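Local coordinates for protein NADP-dependent alcohol dehydrogenase (Entamoeba histolytica, PDB 2OUI) that catalyses the reversible, NADP-dependent oxidation of alcohols to carbonyl compounds, probably at its bound zinc ion, and assembles as a tetramer, at residues 5-8 with 9-13; 16-19 with 20-23; 100-104 with 105-109; 220-223 with 224-227. The protein carries 1 engineered substitution. One frame throughout, in Å; residues are numbered along the deposited sequence.

Interaction 1: residues 5-8 with 9-13; sequences AMLG and IGRIG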
# COMPACT_ATOMS: atom_id res chain seq x y z
N ALA A 5 28.18 27.50 15.50
CA ALA A 5 28.56 26.78 14.28
C ALA A 5 29.50 25.60 14.47
O ALA A 5 30.24 25.55 15.46
CB ALA A 5 29.19 27.74 13.28
N MET A 6 29.47 24.65 13.52
CA MET A 6 30.52 23.65 13.35
C MET A 6 31.62 24.33 12.56
O MET A 6 31.42 24.68 11.39
CB MET A 6 30.00 22.46 12.55
CG MET A 6 31.07 21.43 12.20
SD MET A 6 30.26 20.02 11.44
CE MET A 6 31.72 19.03 11.08
N LEU A 7 32.76 24.54 13.21
CA LEU A 7 33.87 25.22 12.58
C LEU A 7 34.75 24.22 11.82
O LEU A 7 35.49 24.59 10.90
CB LEU A 7 34.68 25.95 13.63
CG LEU A 7 33.91 26.88 14.56
CD1 LEU A 7 34.84 27.49 15.59
CD2 LEU A 7 33.20 27.95 13.77
N GLY A 8 34.68 22.97 12.23
CA GLY A 8 35.42 21.89 11.59
C GLY A 8 35.03 20.63 12.34
O GLY A 8 34.37 20.72 13.37
N ILE A 9 35.42 19.47 11.82
CA ILE A 9 35.20 18.23 12.56
C ILE A 9 35.80 18.39 13.96
O ILE A 9 36.96 18.78 14.10
CB ILE A 9 35.74 16.98 11.81
CG1 ILE A 9 34.83 16.71 10.60
CG2 ILE A 9 35.80 15.75 12.74
CD1 ILE A 9 35.30 15.57 9.69
N GLY A 10 34.98 18.15 14.98
CA GLY A 10 35.41 18.25 16.38
C GLY A 10 35.49 19.64 17.01
O GLY A 10 36.00 19.76 18.13
N ARG A 11 35.00 20.68 16.34
CA ARG A 11 35.14 22.07 16.83
C ARG A 11 33.85 22.87 16.66
O ARG A 11 33.29 22.92 15.56
CB ARG A 11 36.27 22.82 16.10
CG ARG A 11 37.66 22.67 16.67
CD ARG A 11 38.68 23.61 15.99
NE ARG A 11 38.50 23.67 14.54
CZ ARG A 11 38.24 24.79 13.85
NH1 ARG A 11 38.13 25.96 14.47
NH2 ARG A 11 38.11 24.73 12.53
N ILE A 12 33.38 23.49 17.73
CA ILE A 12 32.21 24.38 17.64
C ILE A 12 32.51 25.70 18.30
O ILE A 12 33.37 25.78 19.18
CB ILE A 12 30.91 23.77 18.27
CG1 ILE A 12 30.98 23.71 19.81
CG2 ILE A 12 30.57 22.42 17.66
CD1 ILE A 12 29.66 23.12 20.42
N GLY A 13 31.82 26.75 17.86
CA GLY A 13 31.97 28.06 18.47
C GLY A 13 31.03 29.07 17.83
O GLY A 13 30.44 28.82 16.78
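Strands 5-8 and 11-13 run antiparallel and join through a type II turn from Gly8 to Arg11, with Ala5 facing Gly13 as a hydrogen-bonded pair and Met6 facing Ile12 as a non-hydrogen-bonded one. Ala5 N reaches Gly13 O at 2.9 Å, and Gly13 N answers to Ala5 O at 3.1 Å. Nearer the turn, Arg11 takes part in two backbone bonds: its O accepts from Leu7 N, while its N donates to Gly8 O at 3.0 Å. Gly8 pairs with Arg11 as a hydrogen-bonded pair, so the register slips by one residue after Met6 and Ile12. The slip is a beta bulge in the hairpin that forms two strands of a three-stranded antiparallel sheet, and the positive phi of Gly10 (80°) suits the third position of the turn. Gly8 N, buried at the bulge, finds no partner.

Side chains divide between the two faces. Leu7 and Arg11 cross at about a right angle, Leu7 CB lying over one face of the guanidinium and approaching NH1 to 3.6 Å. Leu7 CD1 carries on to Gly13 N at 3.8 Å, close over the glycine backbone. Met6 instead stretches lengthwise toward the turn: with CG opposite its backbone N (chi1 174°) and the chain straight beyond, the CE methyl arrives beside Ile9, 3.9 Å from CG1. Met6 and Ile12 occupy the same face of the sheet, where both pack on Val44 of helix 38-46 and on Leu57; Ile12 also meets Leu334 and Met335 of helix 329-339.

Interaction 2: residues 16-19 with 20-23; sequences EKKI and PECG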
# COMPACT_ATOMS: atom_id res chain seq x y z
N GLU A 16 29.88 35.08 13.40
CA GLU A 16 28.98 36.10 12.86
C GLU A 16 28.73 35.80 11.38
O GLU A 16 29.66 35.48 10.63
CB GLU A 16 29.58 37.50 13.01
CG GLU A 16 29.83 37.94 14.44
CD GLU A 16 28.61 38.54 15.11
OE1 GLU A 16 27.52 38.59 14.48
OE2 GLU A 16 28.74 38.97 16.29
N LYS A 17 27.47 35.87 10.99
CA LYS A 17 27.05 35.60 9.63
C LYS A 17 26.10 36.74 9.24
O LYS A 17 25.49 37.38 10.12
CB LYS A 17 26.36 34.23 9.51
CG LYS A 17 27.27 33.06 9.86
CD LYS A 17 26.91 31.77 9.14
CE LYS A 17 27.86 31.49 7.98
NZ LYS A 17 27.46 30.25 7.30
N LYS A 18 26.04 37.04 7.95
CA LYS A 18 25.11 38.05 7.49
C LYS A 18 23.69 37.51 7.66
O LYS A 18 23.44 36.30 7.57
CB LYS A 18 25.39 38.46 6.04
CG LYS A 18 24.94 37.47 4.99
CD LYS A 18 24.81 38.17 3.62
CE LYS A 18 23.92 37.38 2.68
NZ LYS A 18 23.98 37.91 1.28
N ILE A 19 22.75 38.42 7.92
CA ILE A 19 21.34 38.05 7.92
C ILE A 19 21.02 37.50 6.53
O ILE A 19 21.36 38.11 5.52
CB ILE A 19 20.46 39.25 8.33
CG1 ILE A 19 20.60 39.49 9.84
CG2 ILE A 19 18.98 39.00 7.97
CD1 ILE A 19 20.29 40.88 10.30
N PRO A 20 20.39 36.32 6.46
CA PRO A 20 20.17 35.69 5.17
C PRO A 20 19.22 36.48 4.27
O PRO A 20 18.32 37.16 4.77
CB PRO A 20 19.53 34.36 5.54
CG PRO A 20 19.85 34.15 6.96
CD PRO A 20 19.84 35.51 7.56
N GLU A 21 19.45 36.40 2.96
CA GLU A 21 18.59 37.04 1.97
C GLU A 21 17.25 36.34 1.97
O GLU A 21 17.19 35.12 2.09
CB GLU A 21 19.22 36.93 0.57
CG GLU A 21 20.64 37.50 0.47
CD GLU A 21 20.67 39.02 0.38
OE1 GLU A 21 19.90 39.59 -0.44
OE2 GLU A 21 21.48 39.66 1.11
N CYS A 22 16.18 37.12 1.84
CA CYS A 22 14.83 36.60 1.86
C CYS A 22 14.23 36.77 0.46
O CYS A 22 13.95 37.88 0.01
CB CYS A 22 14.01 37.34 2.92
SG CYS A 22 12.41 36.59 3.19
N GLY A 23 14.12 35.66 -0.24
CA GLY A 23 13.54 35.62 -1.58
C GLY A 23 12.02 35.58 -1.51
O GLY A 23 11.46 35.49 -0.44
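Lys18 bridges forward to Glu21, three residues on, and its side chain can be followed outward atom by atom. CB carries CG into the position between the backbone N and the carbonyl carbon (chi1 76°), and from there the chain runs out extended, which directs CE and NZ along the loop toward Glu21. CE is the first atom to arrive, 3.7 Å from Glu21 OE2 and 4.0 Å from Glu21 CG. At the tip, NZ lies 3.1 Å from Glu21 OE2, forming a salt bridge that is also a hydrogen bond. The ammonium comes from above the carboxylate plane, 35° out of it, and rests beside Glu21 CG at 3.5 Å as well. Glu21 meets it with a chain bent at chi2 (-78°), and the two side chains cross at about a right angle.

The backbone explains the spacing. From Lys18 to Glu21 the torsions are those of a polyproline II-like conformation, whose near-threefold repeat brings residues i and i+3 to the same side. This segment lies in the loop that leads from strand 11-16 to strand 27-34. Between the charged pair, Ile19 and Pro20 pack at about a right angle: Ile19 CG2, placed beside the carbonyl carbon, touches Pro20 CD at 3.6 Å. Ile19 and Pro20 both lean on Leu28 of strand 27-34, whereas Lys18 and Glu21 are exposed, and solvent would be expected to weaken their attraction. Just before them, Lys17 turns to a salt bridge with Asp117.

Interaction 3: residues 100-104 with 105-109; sequences PMHSG and GMLGG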
# COMPACT_ATOMS: atom_id res chain seq x y z
N PRO A 100 9.61 13.84 -0.40
CA PRO A 100 10.05 15.22 -0.36
C PRO A 100 11.20 15.45 0.61
O PRO A 100 11.89 16.46 0.49
CB PRO A 100 8.81 15.99 0.09
CG PRO A 100 7.91 14.98 0.69
CD PRO A 100 8.25 13.65 0.15
N MET A 101 11.41 14.53 1.56
CA MET A 101 12.57 14.68 2.46
C MET A 101 13.88 14.47 1.72
O MET A 101 14.95 14.76 2.27
CB MET A 101 12.48 13.73 3.66
CG MET A 101 12.58 12.22 3.36
SD MET A 101 11.08 11.52 2.61
CE MET A 101 9.90 11.62 3.94
N HIS A 102 13.79 13.96 0.49
CA HIS A 102 14.98 13.80 -0.36
C HIS A 102 15.00 14.76 -1.54
O HIS A 102 15.62 14.47 -2.57
CB HIS A 102 15.11 12.34 -0.82
CG HIS A 102 15.21 11.38 0.32
ND1 HIS A 102 16.28 11.37 1.19
CD2 HIS A 102 14.36 10.41 0.75
CE1 HIS A 102 16.08 10.44 2.11
NE2 HIS A 102 14.93 9.84 1.86
N SER A 103 14.35 15.92 -1.38
CA SER A 103 14.25 16.87 -2.48
C SER A 103 15.63 17.41 -2.85
O SER A 103 16.34 17.94 -2.00
CB SER A 103 13.32 18.01 -2.09
OG SER A 103 13.83 18.72 -0.96
N GLY A 104 16.01 17.23 -4.12
CA GLY A 104 17.34 17.69 -4.57
C GLY A 104 18.42 16.62 -4.44
O GLY A 104 19.54 16.80 -4.92
N GLY A 105 18.08 15.48 -3.83
CA GLY A 105 19.06 14.39 -3.65
C GLY A 105 18.96 13.83 -2.25
O GLY A 105 18.25 14.37 -1.41
N MET A 106 19.65 12.73 -1.98
CA MET A 106 19.48 12.02 -0.69
C MET A 106 19.73 12.95 0.51
O MET A 106 20.77 13.65 0.58
CB MET A 106 20.37 10.77 -0.64
CG MET A 106 20.17 9.89 0.58
SD MET A 106 20.78 8.22 0.17
CE MET A 106 22.54 8.53 0.01
N LEU A 107 18.75 12.97 1.41
CA LEU A 107 18.70 13.82 2.62
C LEU A 107 18.55 15.32 2.33
O LEU A 107 18.70 16.15 3.24
CB LEU A 107 19.90 13.59 3.55
CG LEU A 107 20.32 12.16 3.91
CD1 LEU A 107 21.49 12.17 4.92
CD2 LEU A 107 19.19 11.33 4.46
N GLY A 108 18.19 15.63 1.08
CA GLY A 108 18.17 17.01 0.58
C GLY A 108 17.12 17.87 1.25
O GLY A 108 17.24 19.09 1.26
N GLY A 109 16.06 17.26 1.76
CA GLY A 109 15.03 17.99 2.49
C GLY A 109 15.45 18.34 3.92
O GLY A 109 14.84 19.20 4.56
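Two consecutive type II turns, His102 to Gly105 and Gly105 to Gly108, share Gly105 and fold the loop between helix 93-96 and strand 124-126 back on itself within the GroES-like region. Gly105 N closes the first turn on His102 O at 2.9 Å. A wider loop is closed by Gly109 N, which reaches Met101 O at 2.8 Å. The imidazole of His102 adds a third tie: Leu107 N donates to His102 ND1 at 3.0 Å, nearly straight (169°) and in the ring plane. Met101 CG lies against one face of that ring, and Leu107 CD2 runs alongside, 4.0 Å from His102 CE1. With ND1 serving as acceptor, a neutral ring would carry its proton on NE2, the atom hydrogen-bonded to His287 ND1 of the second subunit. Gly104 (phi 91°) and Gly105 adopt backbone angles that favour glycine. Ser103 OG is held by Asp89, Pro100 and Ser103 rest on Ser95 of helix 93-96, and His102 and Leu107 pack on Met285 of the second subunit, so the loop is wedged between its own short helix and the subunit interface.

Interaction 4: residues 220-223 with 224-227; sequences NGDI and VEQI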
# COMPACT_ATOMS: atom_id res chain seq x y z
N ASN A 220 20.23 -7.57 31.98
CA ASN A 220 19.60 -8.86 32.26
C ASN A 220 19.98 -9.98 31.29
O ASN A 220 19.42 -11.06 31.37
CB ASN A 220 18.08 -8.70 32.28
CG ASN A 220 17.61 -7.90 33.46
OD1 ASN A 220 18.12 -8.05 34.56
ND2 ASN A 220 16.61 -7.05 33.24
N GLY A 221 20.88 -9.71 30.35
CA GLY A 221 21.31 -10.72 29.38
C GLY A 221 21.08 -10.28 27.95
O GLY A 221 20.45 -9.24 27.70
N ASP A 222 21.55 -11.09 27.00
CA ASP A 222 21.41 -10.74 25.58
C ASP A 222 19.98 -10.32 25.26
O ASP A 222 19.04 -11.08 25.55
CB ASP A 222 21.80 -11.94 24.72
CG ASP A 222 21.81 -11.61 23.26
OD1 ASP A 222 20.75 -11.74 22.62
OD2 ASP A 222 22.87 -11.15 22.77
N ILE A 223 19.80 -9.14 24.67
CA ILE A 223 18.45 -8.60 24.44
C ILE A 223 17.63 -9.41 23.43
O ILE A 223 16.40 -9.50 23.56
CB ILE A 223 18.44 -7.09 24.08
CG1 ILE A 223 19.17 -6.80 22.76
CG2 ILE A 223 19.05 -6.26 25.23
CD1 ILE A 223 18.27 -6.76 21.58
N VAL A 224 18.29 -10.00 22.43
CA VAL A 224 17.60 -10.91 21.50
C VAL A 224 17.06 -12.16 22.23
O VAL A 224 15.88 -12.54 22.06
CB VAL A 224 18.50 -11.28 20.28
CG1 VAL A 224 17.83 -12.32 19.37
CG2 VAL A 224 18.87 -10.01 19.47
N GLU A 225 17.92 -12.79 23.02
CA GLU A 225 17.51 -13.95 23.82
C GLU A 225 16.34 -13.59 24.75
O GLU A 225 15.39 -14.35 24.89
CB GLU A 225 18.69 -14.51 24.60
CG GLU A 225 19.83 -15.05 23.73
CD GLU A 225 19.47 -16.35 22.98
OE1 GLU A 225 18.86 -17.27 23.59
OE2 GLU A 225 19.81 -16.45 21.78
N GLN A 226 16.40 -12.41 25.36
CA GLN A 226 15.33 -11.97 26.26
C GLN A 226 13.98 -11.87 25.55
O GLN A 226 12.94 -12.27 26.10
CB GLN A 226 15.68 -10.62 26.86
CG GLN A 226 16.68 -10.64 28.00
CD GLN A 226 16.73 -9.28 28.70
OE1 GLN A 226 17.74 -8.56 28.66
NE2 GLN A 226 15.62 -8.91 29.31
N ILE A 227 13.99 -11.29 24.35
CA ILE A 227 12.76 -11.09 23.58
C ILE A 227 12.25 -12.41 23.01
O ILE A 227 11.03 -12.65 22.98
CB ILE A 227 12.95 -10.01 22.49
CG1 ILE A 227 12.97 -8.63 23.17
CG2 ILE A 227 11.84 -10.09 21.42
CD1 ILE A 227 13.67 -7.56 22.42
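Asp222 takes the N-cap position of helix 223-230 and accepts from Glu225 N through OD1 at 3.0 Å, an almost straight bond (164°) on the anti lone pair. Its side chain is swung opposite the backbone N (chi1 -174°), which turns the carboxylate back over the first turn of the helix, where it would be favoured by the helix dipole. The Asp222 carbonyl serves too: Gln226 N reaches Asp222 O at 3.0 Å, and Ile227 N then bonds Ile223 O at 3.1 Å as the helix proceeds.

The tight part is the buried side. Ile223 CD1 folds in against Val224, 3.9 Å from Val224 CG2 and 3.3 Å from the backbone Val224 N, with chi2 (94°) well off a staggered value. Ile227 CD1 lies against a backbone oxygen, 3.5 Å from Ile223 O.

Asp222 and Glu225 form the looser, solvent side with exposed Asn220. Glu225 CG brushes Asp222 CB at 3.8 Å, yet the Glu225 carboxylate leads away, and the two like charges stay clear of contact. On the flank between, Gln226 packs its CG over Asp222 O at 3.4 Å and extends back along Gly221 toward Asn220 CB.

The apolar side faces the Rossmann-type sheet: Ile223 and Ile227 lie on Ile216 of strand 214-216 and Val197 of strand 194-197, while Ile223 and Val224 also touch Gln251 of the neighbouring helix 248-255.

In the fold
The four contacts come in order along the chain, each closing before the next opens. Interactions 1 and 2 adjoin in sequence, their centres about 20 Å apart: the hairpin of 2-8 and 11-16 runs straight into the loop toward strand 27-34. Interaction 3 lies in the GroES-like region, its centre about 24 Å from that of interaction 1, and meets the second subunit. Interaction 4 belongs to the Rossmann-type region, which probably binds NADP, at the loop and helix following strand 214-216, an outermost strand of the parallel sheet; its centre is about 52 Å from that of interaction 2, on the opposite side of the chain's centre. Interactions 1 to 3 thus belong to the probable catalytic part, the Met6 side chain about 14 Å from the zinc.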